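Local coordinates for protein chloramphenicol acetyltransferase (Bacteroides thetaiotaomicron, PDB 2I9D) that probably transfers an acetyl group from acetyl-CoA to the antibiotic chloramphenicol, working as a trimer of identical subunits, at residues A[35-41]-A[212-217]; A[56-61]-A[147-151]; A[85-90]-A[102-107]. All coordinates share one frame; numbering follows the deposited sequence.

Contact 1 of 3, residues A[35-41]-A[212-217]; sequences EVECGGA and VEDFLK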
ATOM      1  N   GLU A  35      -6.441  10.830  -2.323  1.00 29.19           N
ATOM      2  CA  GLU A  35      -7.419  11.536  -1.502  1.00 30.79           C
ATOM      3  C   GLU A  35      -8.297  12.377  -2.387  1.00 30.36           C
ATOM      4  O   GLU A  35      -7.836  12.881  -3.409  1.00 30.38           O
ATOM      5  CB  GLU A  35      -6.751  12.373  -0.414  1.00 30.58           C
ATOM      6  CG  GLU A  35      -5.552  13.196  -0.858  1.00 34.98           C
ATOM      7  CD  GLU A  35      -5.140  14.243   0.170  1.00 34.54           C
ATOM      8  OE1 GLU A  35      -4.455  13.877   1.166  1.00 38.43           O
ATOM      9  OE2 GLU A  35      -5.515  15.430  -0.036  1.00 39.05           O
ATOM     10  N   VAL A  36      -9.581  12.455  -2.046  1.00 30.01           N
ATOM     11  CA  VAL A  36     -10.516  13.253  -2.803  1.00 30.45           C
ATOM     12  C   VAL A  36     -11.207  14.213  -1.863  1.00 31.71           C
ATOM     13  O   VAL A  36     -11.450  13.894  -0.680  1.00 31.27           O
ATOM     14  CB  VAL A  36     -11.623  12.418  -3.566  1.00 30.73           C
ATOM     15  CG1 VAL A  36     -11.036  11.585  -4.699  1.00 28.64           C
ATOM     16  CG2 VAL A  36     -12.498  11.574  -2.604  1.00 30.34           C
ATOM     17  N   GLU A  37     -11.526  15.386  -2.404  1.00 32.20           N
ATOM     18  CA  GLU A  37     -12.408  16.330  -1.728  1.00 32.61           C
ATOM     19  C   GLU A  37     -13.806  15.815  -1.816  1.00 31.99           C
ATOM     20  O   GLU A  37     -14.201  15.255  -2.831  1.00 31.81           O
ATOM     21  CB  GLU A  37     -12.332  17.713  -2.368  1.00 32.85           C
ATOM     22  CG  GLU A  37     -11.177  18.506  -1.839  1.00 36.41           C
ATOM     23  CD  GLU A  37     -11.123  19.923  -2.410  1.00 41.18           C
ATOM     24  OE1 GLU A  37     -12.204  20.514  -2.652  1.00 43.28           O
ATOM     25  OE2 GLU A  37      -9.992  20.429  -2.595  1.00 41.36           O
ATOM     26  N   CYS A  38     -14.551  16.000  -0.735  1.00 32.07           N
ATOM     27  CA  CYS A  38     -15.898  15.465  -0.632  1.00 31.74           C
ATOM     28  C   CYS A  38     -16.791  16.357   0.239  1.00 32.19           C
ATOM     29  O   CYS A  38     -17.824  15.896   0.741  1.00 32.33           O
ATOM     30  CB  CYS A  38     -15.838  14.033  -0.071  1.00 31.09           C
ATOM     31  SG  CYS A  38     -14.895  13.901   1.447  1.00 29.24           S
ATOM     32  N   GLY A  39     -16.384  17.616   0.430  1.00 32.49           N
ATOM     33  CA  GLY A  39     -17.161  18.588   1.209  1.00 32.81           C
ATOM     34  C   GLY A  39     -18.581  18.807   0.686  1.00 33.81           C
ATOM     35  O   GLY A  39     -19.530  18.857   1.468  1.00 33.74           O
ATOM     36  N   GLY A  40     -18.718  18.929  -0.641  1.00 34.63           N
ATOM     37  CA  GLY A  40     -20.021  19.053  -1.297  1.00 35.13           C
ATOM     38  C   GLY A  40     -21.003  17.932  -0.965  1.00 36.01           C
ATOM     39  O   GLY A  40     -22.097  18.191  -0.428  1.00 35.67           O
ATOM     40  N   ALA A  41     -20.618  16.690  -1.274  1.00 36.10           N
ATOM     41  CA  ALA A  41     -21.480  15.538  -0.991  1.00 36.57           C
ATOM     42  C   ALA A  41     -21.824  15.424   0.491  1.00 37.22           C
ATOM     43  O   ALA A  41     -22.921  15.030   0.833  1.00 37.38           O
ATOM     44  CB  ALA A  41     -20.878  14.255  -1.515  1.00 36.13           C
ATOM     45  N   VAL A 212     -14.278  10.699  -9.517  1.00 34.08           N
ATOM     46  CA  VAL A 212     -14.873  10.564  -8.182  1.00 32.98           C
ATOM     47  C   VAL A 212     -14.935  11.910  -7.432  1.00 33.11           C
ATOM     48  O   VAL A 212     -15.968  12.259  -6.847  1.00 32.16           O
ATOM     49  CB  VAL A 212     -14.113   9.516  -7.326  1.00 32.80           C
ATOM     50  CG1 VAL A 212     -14.554   9.563  -5.839  1.00 31.30           C
ATOM     51  CG2 VAL A 212     -14.298   8.140  -7.910  1.00 31.99           C
ATOM     52  N   GLU A 213     -13.828  12.650  -7.443  1.00 33.44           N
ATOM     53  CA  GLU A 213     -13.782  13.946  -6.769  1.00 34.81           C
ATOM     54  C   GLU A 213     -14.803  14.947  -7.346  1.00 35.55           C
ATOM     55  O   GLU A 213     -15.501  15.605  -6.585  1.00 35.91           O
ATOM     56  CB  GLU A 213     -12.370  14.539  -6.790  1.00 34.42           C
ATOM     57  CG  GLU A 213     -12.247  15.834  -5.994  1.00 34.41           C
ATOM     58  CD  GLU A 213     -10.818  16.308  -5.902  1.00 35.29           C
ATOM     59  OE1 GLU A 213     -10.334  16.896  -6.888  1.00 37.30           O
ATOM     60  OE2 GLU A 213     -10.174  16.096  -4.854  1.00 34.23           O
ATOM     61  N   ASP A 214     -14.897  15.031  -8.673  1.00 36.96           N
ATOM     62  CA  ASP A 214     -15.915  15.865  -9.334  1.00 39.11           C
ATOM     63  C   ASP A 214     -17.323  15.631  -8.772  1.00 39.07           C
ATOM     64  O   ASP A 214     -18.050  16.598  -8.587  1.00 39.44           O
ATOM     65  CB  ASP A 214     -15.931  15.698 -10.877  1.00 39.24           C
ATOM     66  CG  ASP A 214     -14.692  16.300 -11.572  1.00 42.68           C
ATOM     67  OD1 ASP A 214     -13.924  17.070 -10.922  1.00 45.51           O
ATOM     68  OD2 ASP A 214     -14.479  15.982 -12.783  1.00 43.06           O
ATOM     69  N   PHE A 215     -17.700  14.374  -8.516  1.00 39.50           N
ATOM     70  CA  PHE A 215     -19.036  14.055  -7.999  1.00 40.30           C
ATOM     71  C   PHE A 215     -19.184  14.479  -6.543  1.00 40.31           C
ATOM     72  O   PHE A 215     -20.293  14.760  -6.084  1.00 39.82           O
ATOM     73  CB  PHE A 215     -19.386  12.546  -8.093  1.00 41.19           C
ATOM     74  CG  PHE A 215     -19.364  11.960  -9.506  1.00 42.86           C
ATOM     75  CD1 PHE A 215     -20.102  12.536 -10.549  1.00 45.12           C
ATOM     76  CD2 PHE A 215     -18.648  10.777  -9.772  1.00 43.17           C
ATOM     77  CE1 PHE A 215     -20.087  11.968 -11.855  1.00 44.25           C
ATOM     78  CE2 PHE A 215     -18.630  10.212 -11.060  1.00 43.24           C
ATOM     79  CZ  PHE A 215     -19.345  10.818 -12.105  1.00 42.82           C
ATOM     80  N   LEU A 216     -18.065  14.527  -5.824  1.00 40.81           N
ATOM     81  CA  LEU A 216     -18.074  14.752  -4.367  1.00 41.63           C
ATOM     82  C   LEU A 216     -17.804  16.201  -3.852  1.00 42.25           C
ATOM     83  O   LEU A 216     -18.296  16.545  -2.771  1.00 41.92           O
ATOM     84  CB  LEU A 216     -17.205  13.707  -3.652  1.00 41.35           C
ATOM     85  CG  LEU A 216     -17.584  12.227  -3.813  1.00 41.19           C
ATOM     86  CD1 LEU A 216     -16.503  11.340  -3.204  1.00 39.41           C
ATOM     87  CD2 LEU A 216     -18.953  11.898  -3.205  1.00 40.20           C
ATOM     88  N   LYS A 217     -17.018  17.006  -4.590  1.00 43.37           N
ATOM     89  CA  LYS A 217     -17.168  18.518  -4.646  1.00 45.61           C
ATOM     90  C   LYS A 217     -16.851  19.365  -3.400  1.00 45.92           C
ATOM     91  O   LYS A 217     -17.747  19.945  -2.812  1.00 46.25           O
ATOM     92  CB  LYS A 217     -18.586  18.935  -5.126  1.00 44.75           C
ATOM     93  CG  LYS A 217     -19.285  17.919  -6.063  1.00 46.31           C
ATOM     94  CD  LYS A 217     -20.564  18.438  -6.732  1.00 47.21           C
ATOM     95  CE  LYS A 217     -20.274  19.279  -7.993  1.00 50.76           C
ATOM     96  NZ  LYS A 217     -21.527  19.902  -8.545  1.00 52.03           N
ATOM     97  OXT LYS A 217     -15.725  19.556  -2.938  1.00 47.50           O
TER
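The carbonyl oxygen of Leu216, near the end of the C-terminal helix 202-216, is held by the start of helix 39-47. Ala41 N donates a nearly straight bond of 2.8 Å to Leu216 O, tilted 27° from the carbonyl plane, and Cys38 CA adds a C-H...O contact to the same oxygen at 3.4 Å. Cys38 is the N-cap residue of helix 39-47, and the carbonyl of Leu216, from the C-terminal end of helix 202-216, serves an amide in the first turn of helix 39-47. A bond from Gly40 N to Lys217 O is weak, and the position of that oxygen is doubtful.

A second polar link lies one turn back. Glu213 leads its CG away from the backbone N (chi1 -175°) and runs on extended, which brings its carboxylate alongside strand 29-37, where Glu37 N donates to the anti lone pair of Glu213 OE2 at 2.9 Å. On the way Glu213 CB passes Val36 CG1 at 3.9 Å, the two side chains sliding past each other in opposite directions.

Leu216 supplies most of the apolar contact through its two branches. CD1 lies 4.1 Å from Val36 CG2, while CD2 presses on Ala41 CB at 3.5 Å, tighter than usual for two carbons. The main side-chain polar partner of Glu35, at the far end, is Arg183 of the second subunit, so this strand also reaches the trimer interface.

Negative groups come together beside Glu37: its OE1 stands 3.7 Å from Lys217 OXT, with Arg186 only a long, weak ion partner of Glu37. The C-terminal carboxylate lies by the N-terminal end of helix 39-47, whose dipole would probably ease that repulsion.

Contact 2 of 3, residues A[56-61]-A[147-151]; sequences YLYAVL and ILLSA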
ATOM      1  N   TYR A  56     -20.727   8.651  -1.579  1.00 28.45           N
ATOM      2  CA  TYR A  56     -19.425   8.276  -2.137  1.00 27.69           C
ATOM      3  C   TYR A  56     -19.405   6.893  -2.776  1.00 27.26           C
ATOM      4  O   TYR A  56     -18.643   6.662  -3.713  1.00 26.19           O
ATOM      5  CB  TYR A  56     -18.247   8.524  -1.177  1.00 27.63           C
ATOM      6  CG  TYR A  56     -18.151   7.688   0.084  1.00 27.64           C
ATOM      7  CD1 TYR A  56     -17.795   6.316   0.039  1.00 26.27           C
ATOM      8  CD2 TYR A  56     -18.330   8.279   1.330  1.00 25.10           C
ATOM      9  CE1 TYR A  56     -17.670   5.563   1.224  1.00 25.20           C
ATOM     10  CE2 TYR A  56     -18.204   7.536   2.515  1.00 26.11           C
ATOM     11  CZ  TYR A  56     -17.868   6.197   2.452  1.00 27.16           C
ATOM     12  OH  TYR A  56     -17.751   5.493   3.623  1.00 30.22           O
ATOM     13  N   LEU A  57     -20.290   6.008  -2.314  1.00 27.68           N
ATOM     14  CA  LEU A  57     -20.436   4.699  -2.936  1.00 28.09           C
ATOM     15  C   LEU A  57     -20.904   4.878  -4.381  1.00 28.88           C
ATOM     16  O   LEU A  57     -20.373   4.245  -5.320  1.00 28.98           O
ATOM     17  CB  LEU A  57     -21.395   3.804  -2.134  1.00 28.00           C
ATOM     18  CG  LEU A  57     -21.346   2.299  -2.442  1.00 27.79           C
ATOM     19  CD1 LEU A  57     -20.031   1.717  -1.909  1.00 27.01           C
ATOM     20  CD2 LEU A  57     -22.548   1.525  -1.822  1.00 26.40           C
ATOM     21  N   TYR A  58     -21.884   5.756  -4.560  1.00 29.63           N
ATOM     22  CA  TYR A  58     -22.358   6.083  -5.894  1.00 30.61           C
ATOM     23  C   TYR A  58     -21.256   6.689  -6.773  1.00 29.89           C
ATOM     24  O   TYR A  58     -21.071   6.271  -7.930  1.00 29.04           O
ATOM     25  CB  TYR A  58     -23.558   7.040  -5.834  1.00 32.73           C
ATOM     26  CG  TYR A  58     -24.040   7.416  -7.208  1.00 34.90           C
ATOM     27  CD1 TYR A  58     -24.678   6.479  -8.006  1.00 37.62           C
ATOM     28  CD2 TYR A  58     -23.803   8.679  -7.735  1.00 37.36           C
ATOM     29  CE1 TYR A  58     -25.113   6.790  -9.285  1.00 39.35           C
ATOM     30  CE2 TYR A  58     -24.242   9.010  -9.027  1.00 41.31           C
ATOM     31  CZ  TYR A  58     -24.892   8.043  -9.792  1.00 39.72           C
ATOM     32  OH  TYR A  58     -25.344   8.326 -11.065  1.00 41.60           O
ATOM     33  N   ALA A  59     -20.551   7.681  -6.218  1.00 29.48           N
ATOM     34  CA  ALA A  59     -19.462   8.369  -6.928  1.00 29.41           C
ATOM     35  C   ALA A  59     -18.456   7.374  -7.478  1.00 29.36           C
ATOM     36  O   ALA A  59     -18.050   7.466  -8.641  1.00 29.86           O
ATOM     37  CB  ALA A  59     -18.775   9.380  -6.015  1.00 28.90           C
ATOM     38  N   VAL A  60     -18.064   6.415  -6.637  1.00 28.79           N
ATOM     39  CA  VAL A  60     -17.077   5.417  -7.018  1.00 27.95           C
ATOM     40  C   VAL A  60     -17.655   4.481  -8.093  1.00 27.92           C
ATOM     41  O   VAL A  60     -16.983   4.176  -9.091  1.00 27.10           O
ATOM     42  CB  VAL A  60     -16.573   4.623  -5.763  1.00 28.39           C
ATOM     43  CG1 VAL A  60     -15.895   3.288  -6.164  1.00 26.89           C
ATOM     44  CG2 VAL A  60     -15.645   5.472  -4.925  1.00 26.94           C
ATOM     45  N   LEU A  61     -18.895   4.027  -7.879  1.00 28.04           N
ATOM     46  CA  LEU A  61     -19.539   3.062  -8.792  1.00 28.57           C
ATOM     47  C   LEU A  61     -19.763   3.683 -10.187  1.00 29.53           C
ATOM     48  O   LEU A  61     -19.541   3.020 -11.226  1.00 29.48           O
ATOM     49  CB  LEU A  61     -20.861   2.533  -8.214  1.00 27.82           C
ATOM     50  CG  LEU A  61     -21.555   1.382  -8.956  1.00 27.97           C
ATOM     51  CD1 LEU A  61     -20.654   0.154  -9.064  1.00 26.15           C
ATOM     52  CD2 LEU A  61     -22.839   1.024  -8.280  1.00 26.75           C
ATOM     53  N   ILE A 147     -17.525  -4.215  -8.694  1.00 25.48           N
ATOM     54  CA  ILE A 147     -16.386  -3.744  -7.890  1.00 25.11           C
ATOM     55  C   ILE A 147     -16.831  -3.914  -6.454  1.00 24.82           C
ATOM     56  O   ILE A 147     -18.001  -4.217  -6.217  1.00 24.77           O
ATOM     57  CB  ILE A 147     -15.931  -2.286  -8.213  1.00 24.90           C
ATOM     58  CG1 ILE A 147     -17.081  -1.271  -8.017  1.00 25.86           C
ATOM     59  CG2 ILE A 147     -15.397  -2.229  -9.633  1.00 22.95           C
ATOM     60  CD1 ILE A 147     -16.623   0.228  -8.051  1.00 24.25           C
ATOM     61  N   LEU A 148     -15.896  -3.804  -5.514  1.00 24.69           N
ATOM     62  CA  LEU A 148     -16.219  -4.012  -4.093  1.00 24.00           C
ATOM     63  C   LEU A 148     -15.538  -2.932  -3.295  1.00 23.05           C
ATOM     64  O   LEU A 148     -14.347  -2.677  -3.490  1.00 22.93           O
ATOM     65  CB  LEU A 148     -15.794  -5.407  -3.584  1.00 23.46           C
ATOM     66  CG  LEU A 148     -16.039  -5.667  -2.077  1.00 25.34           C
ATOM     67  CD1 LEU A 148     -16.335  -7.145  -1.797  1.00 26.98           C
ATOM     68  CD2 LEU A 148     -14.847  -5.150  -1.200  1.00 24.10           C
ATOM     69  N   LEU A 149     -16.302  -2.297  -2.414  1.00 21.77           N
ATOM     70  CA  LEU A 149     -15.760  -1.220  -1.629  1.00 22.15           C
ATOM     71  C   LEU A 149     -16.056  -1.491  -0.174  1.00 21.95           C
ATOM     72  O   LEU A 149     -17.193  -1.799   0.206  1.00 22.41           O
ATOM     73  CB  LEU A 149     -16.266   0.166  -2.086  1.00 21.88           C
ATOM     74  CG  LEU A 149     -15.681   1.373  -1.326  1.00 21.55           C
ATOM     75  CD1 LEU A 149     -15.582   2.593  -2.224  1.00 18.56           C
ATOM     76  CD2 LEU A 149     -16.537   1.711  -0.069  1.00 22.62           C
ATOM     77  N   SER A 150     -15.014  -1.383   0.631  1.00 21.93           N
ATOM     78  CA  SER A 150     -15.115  -1.581   2.066  1.00 22.36           C
ATOM     79  C   SER A 150     -14.870  -0.236   2.790  1.00 23.18           C
ATOM     80  O   SER A 150     -13.850   0.394   2.561  1.00 22.51           O
ATOM     81  CB  SER A 150     -14.115  -2.662   2.486  1.00 21.84           C
ATOM     82  OG  SER A 150     -13.975  -2.639   3.887  1.00 24.06           O
ATOM     83  N   ALA A 151     -15.823   0.210   3.624  1.00 23.83           N
ATOM     84  CA  ALA A 151     -15.690   1.493   4.338  1.00 24.56           C
ATOM     85  C   ALA A 151     -15.072   1.341   5.708  1.00 25.22           C
ATOM     86  O   ALA A 151     -15.443   0.436   6.453  1.00 25.67           O
ATOM     87  CB  ALA A 151     -17.041   2.205   4.468  1.00 24.10           C
TER
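Aliphatic branches of helix 52-66 mesh with alternate residues of strand 146-151, and no hydrogen bond crosses between 56-61 and 147-151. Val60 straddles two strand residues: its CG1 meets Ile147 CD1 at 3.7 Å and its CG2 meets Leu149 CD1 at 3.9 Å. Leu149 is held at both its methyls, for Leu57 CD1 comes to 3.9 Å from Leu149 CD2 as the two leucines slide past each other. One turn along, Leu61 CD1 reaches Ile147 CG1 at 4.0 Å. Leu57 and Leu61 both swing CG opposite the backbone N (chi1 -164° in Leu57), which turns branches that leave the helix flank in toward the strand.

The aromatic contact is of a different kind. Tyr56 offers the edge of its ring to Leu149 CD2, 4.2 Å from CE1, and its hydroxyl OH stops 3.5 Å from Ala151 CB.

This is helix-on-sheet packing deep in the subunit, the short axes running at 150°, close to antiparallel. Met88 of strand 87-93 fills in beside Leu57, Ile147 and Leu149; Leu175 and Ala177 of strand 174-183 continue the floor beneath Val60 and Tyr56, and helix 202-216 flanks the helix through Phe208 and Leu216.

Contact 3 of 3, residues A[85-90]-A[102-107]; sequences TIDMLS and TTRFPY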
ATOM      1  N   THR A  85     -22.195  -3.231 -17.750  1.00 38.11           N
ATOM      2  CA  THR A  85     -22.518  -2.528 -16.515  1.00 37.68           C
ATOM      3  C   THR A  85     -21.813  -3.203 -15.317  1.00 36.71           C
ATOM      4  O   THR A  85     -21.662  -4.438 -15.272  1.00 36.43           O
ATOM      5  CB  THR A  85     -24.066  -2.453 -16.322  1.00 37.28           C
ATOM      6  OG1 THR A  85     -24.606  -1.588 -17.321  1.00 40.43           O
ATOM      7  CG2 THR A  85     -24.464  -1.913 -14.974  1.00 37.29           C
ATOM      8  N   ILE A  86     -21.402  -2.364 -14.367  1.00 35.14           N
ATOM      9  CA  ILE A  86     -20.699  -2.772 -13.162  1.00 34.07           C
ATOM     10  C   ILE A  86     -21.560  -2.422 -11.954  1.00 32.65           C
ATOM     11  O   ILE A  86     -22.014  -1.282 -11.809  1.00 32.56           O
ATOM     12  CB  ILE A  86     -19.303  -2.067 -13.075  1.00 34.43           C
ATOM     13  CG1 ILE A  86     -18.444  -2.426 -14.290  1.00 35.01           C
ATOM     14  CG2 ILE A  86     -18.570  -2.400 -11.757  1.00 34.38           C
ATOM     15  CD1 ILE A  86     -18.258  -3.932 -14.542  1.00 33.23           C
ATOM     16  N   ASP A  87     -21.817  -3.414 -11.114  1.00 30.89           N
ATOM     17  CA  ASP A  87     -22.505  -3.177  -9.858  1.00 29.65           C
ATOM     18  C   ASP A  87     -21.549  -3.217  -8.662  1.00 28.68           C
ATOM     19  O   ASP A  87     -20.347  -3.474  -8.812  1.00 27.14           O
ATOM     20  CB  ASP A  87     -23.648  -4.164  -9.666  1.00 30.49           C
ATOM     21  CG  ASP A  87     -24.731  -4.020 -10.730  1.00 31.96           C
ATOM     22  OD1 ASP A  87     -25.067  -2.881 -11.142  1.00 33.86           O
ATOM     23  OD2 ASP A  87     -25.260  -5.063 -11.143  1.00 35.83           O
HETATM   24  N   MSE A  88     -22.099  -2.923  -7.488  1.00 27.89           N
HETATM   25  CA  MSE A  88     -21.312  -2.755  -6.281  1.00 28.15           C
HETATM   26  C   MSE A  88     -21.553  -3.895  -5.298  1.00 27.47           C
HETATM   27  O   MSE A  88     -22.698  -4.241  -5.011  1.00 27.09           O
HETATM   28  CB  MSE A  88     -21.658  -1.413  -5.596  1.00 28.11           C
HETATM   29  CG  MSE A  88     -21.003  -1.192  -4.227  1.00 29.10           C
HETATM   30 SE   MSE A  88     -19.006  -1.014  -4.324  1.00 36.36          SE
HETATM   31  CE  MSE A  88     -18.881   0.800  -5.138  1.00 29.74           C
ATOM     32  N   LEU A  89     -20.460  -4.475  -4.801  1.00 26.48           N
ATOM     33  CA  LEU A  89     -20.493  -5.257  -3.572  1.00 25.20           C
ATOM     34  C   LEU A  89     -19.930  -4.387  -2.463  1.00 24.66           C
ATOM     35  O   LEU A  89     -18.976  -3.648  -2.674  1.00 25.03           O
ATOM     36  CB  LEU A  89     -19.648  -6.531  -3.673  1.00 24.35           C
ATOM     37  CG  LEU A  89     -20.063  -7.615  -4.662  1.00 24.10           C
ATOM     38  CD1 LEU A  89     -19.240  -8.854  -4.419  1.00 20.51           C
ATOM     39  CD2 LEU A  89     -21.562  -7.967  -4.593  1.00 20.15           C
ATOM     40  N   SER A  90     -20.492  -4.495  -1.274  1.00 23.69           N
ATOM     41  CA  SER A  90     -19.942  -3.800  -0.160  1.00 23.88           C
ATOM     42  C   SER A  90     -20.260  -4.532   1.154  1.00 24.30           C
ATOM     43  O   SER A  90     -21.403  -4.971   1.360  1.00 23.48           O
ATOM     44  CB  SER A  90     -20.418  -2.316  -0.123  1.00 23.78           C
ATOM     45  OG  SER A  90     -19.822  -1.629   0.977  1.00 22.36           O
ATOM     46  N   THR A 102     -21.729  -8.798   3.520  1.00 26.07           N
ATOM     47  CA  THR A 102     -21.530  -8.286   2.168  1.00 26.24           C
ATOM     48  C   THR A 102     -22.786  -8.449   1.316  1.00 26.77           C
ATOM     49  O   THR A 102     -23.408  -9.521   1.299  1.00 26.60           O
ATOM     50  CB  THR A 102     -20.348  -8.976   1.469  1.00 26.51           C
ATOM     51  OG1 THR A 102     -19.187  -8.857   2.287  1.00 27.01           O
ATOM     52  CG2 THR A 102     -20.067  -8.385   0.084  1.00 24.15           C
ATOM     53  N   THR A 103     -23.133  -7.389   0.590  1.00 27.53           N
ATOM     54  CA  THR A 103     -24.302  -7.414  -0.290  1.00 28.09           C
ATOM     55  C   THR A 103     -24.125  -6.584  -1.563  1.00 27.08           C
ATOM     56  O   THR A 103     -23.207  -5.764  -1.661  1.00 26.56           O
ATOM     57  CB  THR A 103     -25.601  -7.036   0.492  1.00 28.68           C
ATOM     58  OG1 THR A 103     -26.750  -7.523  -0.222  1.00 31.53           O
ATOM     59  CG2 THR A 103     -25.692  -5.526   0.742  1.00 28.04           C
ATOM     60  N   ARG A 104     -25.008  -6.824  -2.531  1.00 27.10           N
ATOM     61  CA  ARG A 104     -24.928  -6.227  -3.875  1.00 27.29           C
ATOM     62  C   ARG A 104     -25.848  -5.001  -4.047  1.00 28.19           C
ATOM     63  O   ARG A 104     -27.003  -5.027  -3.626  1.00 27.74           O
ATOM     64  CB  ARG A 104     -25.256  -7.275  -4.936  1.00 26.73           C
ATOM     65  CG  ARG A 104     -25.031  -6.813  -6.389  1.00 26.71           C
ATOM     66  CD  ARG A 104     -25.187  -7.994  -7.393  1.00 25.91           C
ATOM     67  NE  ARG A 104     -25.116  -7.519  -8.771  1.00 26.24           N
ATOM     68  CZ  ARG A 104     -24.596  -8.199  -9.799  1.00 26.50           C
ATOM     69  NH1 ARG A 104     -24.071  -9.412  -9.637  1.00 23.75           N
ATOM     70  NH2 ARG A 104     -24.578  -7.646 -11.001  1.00 25.02           N
ATOM     71  N   PHE A 105     -25.320  -3.948  -4.674  1.00 28.89           N
ATOM     72  CA  PHE A 105     -26.079  -2.740  -4.986  1.00 30.77           C
ATOM     73  C   PHE A 105     -26.027  -2.530  -6.496  1.00 32.06           C
ATOM     74  O   PHE A 105     -24.940  -2.430  -7.069  1.00 32.78           O
ATOM     75  CB  PHE A 105     -25.515  -1.490  -4.261  1.00 30.11           C
ATOM     76  CG  PHE A 105     -25.489  -1.619  -2.767  1.00 30.46           C
ATOM     77  CD1 PHE A 105     -26.564  -1.160  -1.992  1.00 29.47           C
ATOM     78  CD2 PHE A 105     -24.397  -2.232  -2.124  1.00 27.75           C
ATOM     79  CE1 PHE A 105     -26.558  -1.291  -0.591  1.00 29.13           C
ATOM     80  CE2 PHE A 105     -24.385  -2.377  -0.732  1.00 28.21           C
ATOM     81  CZ  PHE A 105     -25.453  -1.896   0.040  1.00 29.66           C
ATOM     82  N   PRO A 106     -27.198  -2.494  -7.154  1.00 33.10           N
ATOM     83  CA  PRO A 106     -27.178  -2.261  -8.610  1.00 34.32           C
ATOM     84  C   PRO A 106     -26.845  -0.813  -8.942  1.00 35.35           C
ATOM     85  O   PRO A 106     -27.277   0.105  -8.240  1.00 35.17           O
ATOM     86  CB  PRO A 106     -28.618  -2.602  -9.049  1.00 34.30           C
ATOM     87  CG  PRO A 106     -29.468  -2.295  -7.807  1.00 33.68           C
ATOM     88  CD  PRO A 106     -28.563  -2.702  -6.628  1.00 33.02           C
ATOM     89  N   TYR A 107     -26.068  -0.613  -9.994  1.00 37.00           N
ATOM     90  CA  TYR A 107     -25.878   0.727 -10.517  1.00 39.61           C
ATOM     91  C   TYR A 107     -27.141   1.299 -11.227  1.00 41.45           C
ATOM     92  O   TYR A 107     -27.807   0.615 -12.004  1.00 41.26           O
ATOM     93  CB  TYR A 107     -24.667   0.761 -11.445  1.00 39.43           C
ATOM     94  CG  TYR A 107     -24.388   2.118 -12.042  1.00 40.02           C
ATOM     95  CD1 TYR A 107     -24.067   3.219 -11.234  1.00 39.64           C
ATOM     96  CD2 TYR A 107     -24.428   2.301 -13.419  1.00 40.66           C
ATOM     97  CE1 TYR A 107     -23.805   4.450 -11.789  1.00 40.23           C
ATOM     98  CE2 TYR A 107     -24.160   3.533 -13.985  1.00 39.98           C
ATOM     99  CZ  TYR A 107     -23.861   4.596 -13.177  1.00 40.37           C
ATOM    100  OH  TYR A 107     -23.612   5.815 -13.771  1.00 42.51           O
TER
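The guanidinium group of Arg104 meets Asp87 OD2 at its edge, in its own plane, across the two strands of a beta hairpin, 87-93 and 100-105. Arg104 NH2 donates to the anti lone pair of Asp87 OD2 at 2.7 Å, with a weak bond from NE beside it, although carboxylate and guanidinium planes stand 63° apart. An extended chain from CG to NE carries Arg104 along to Asp87, while its NH1 makes salt bridges to Glu138 and Asp143. The other oxygen, Asp87 OD1, takes a straight bond of 2.7 Å from Tyr107 N, arriving 37° out of the carboxylate plane. With an alanine at Asp87, Tyr107 N would probably lose this acceptor and Arg104 NH2 its negative mate on this side, freeing the turn after the strand to shift.

The Phe105 ring has Met88 O near its plane at one edge, and Tyr107 likewise turns an edge to Thr85 CG2.

The hairpin pairs antiparallel: Met88 with Phe105 and Ser90 with Thr103 as hydrogen-bonded pairs, Leu89 with Arg104 as the non-hydrogen-bonded pair between them. On the face of Leu89, its CD2 covers Arg104 CB at 3.8 Å. On the face of Met88, a selenomethionine in this crystal, its CB lies 4.1 Å from Phe105 CB.

Overall arrangement
From the N terminus, strand 29-37 and the start of helix 39-47 wait until the last residues of the chain to close contact 1, the outermost loop. Helix 52-66 follows and meets strand 146-151 in contact 2, nested inside that loop, and the hairpin of contact 3 is nested within contact 2; none cross. Within this chain, contact 1 lies at one edge of the six-stranded mixed sheet and contact 3 at the other, their centres about 21 Å apart. Contact 2 joins them: Leu216 CD2 packs on Ala59 CB at 3.8 Å, while strands 146-151 and 87-93 are sheet neighbours. Together they tie helices 52-66 and 202-216 to the sheet.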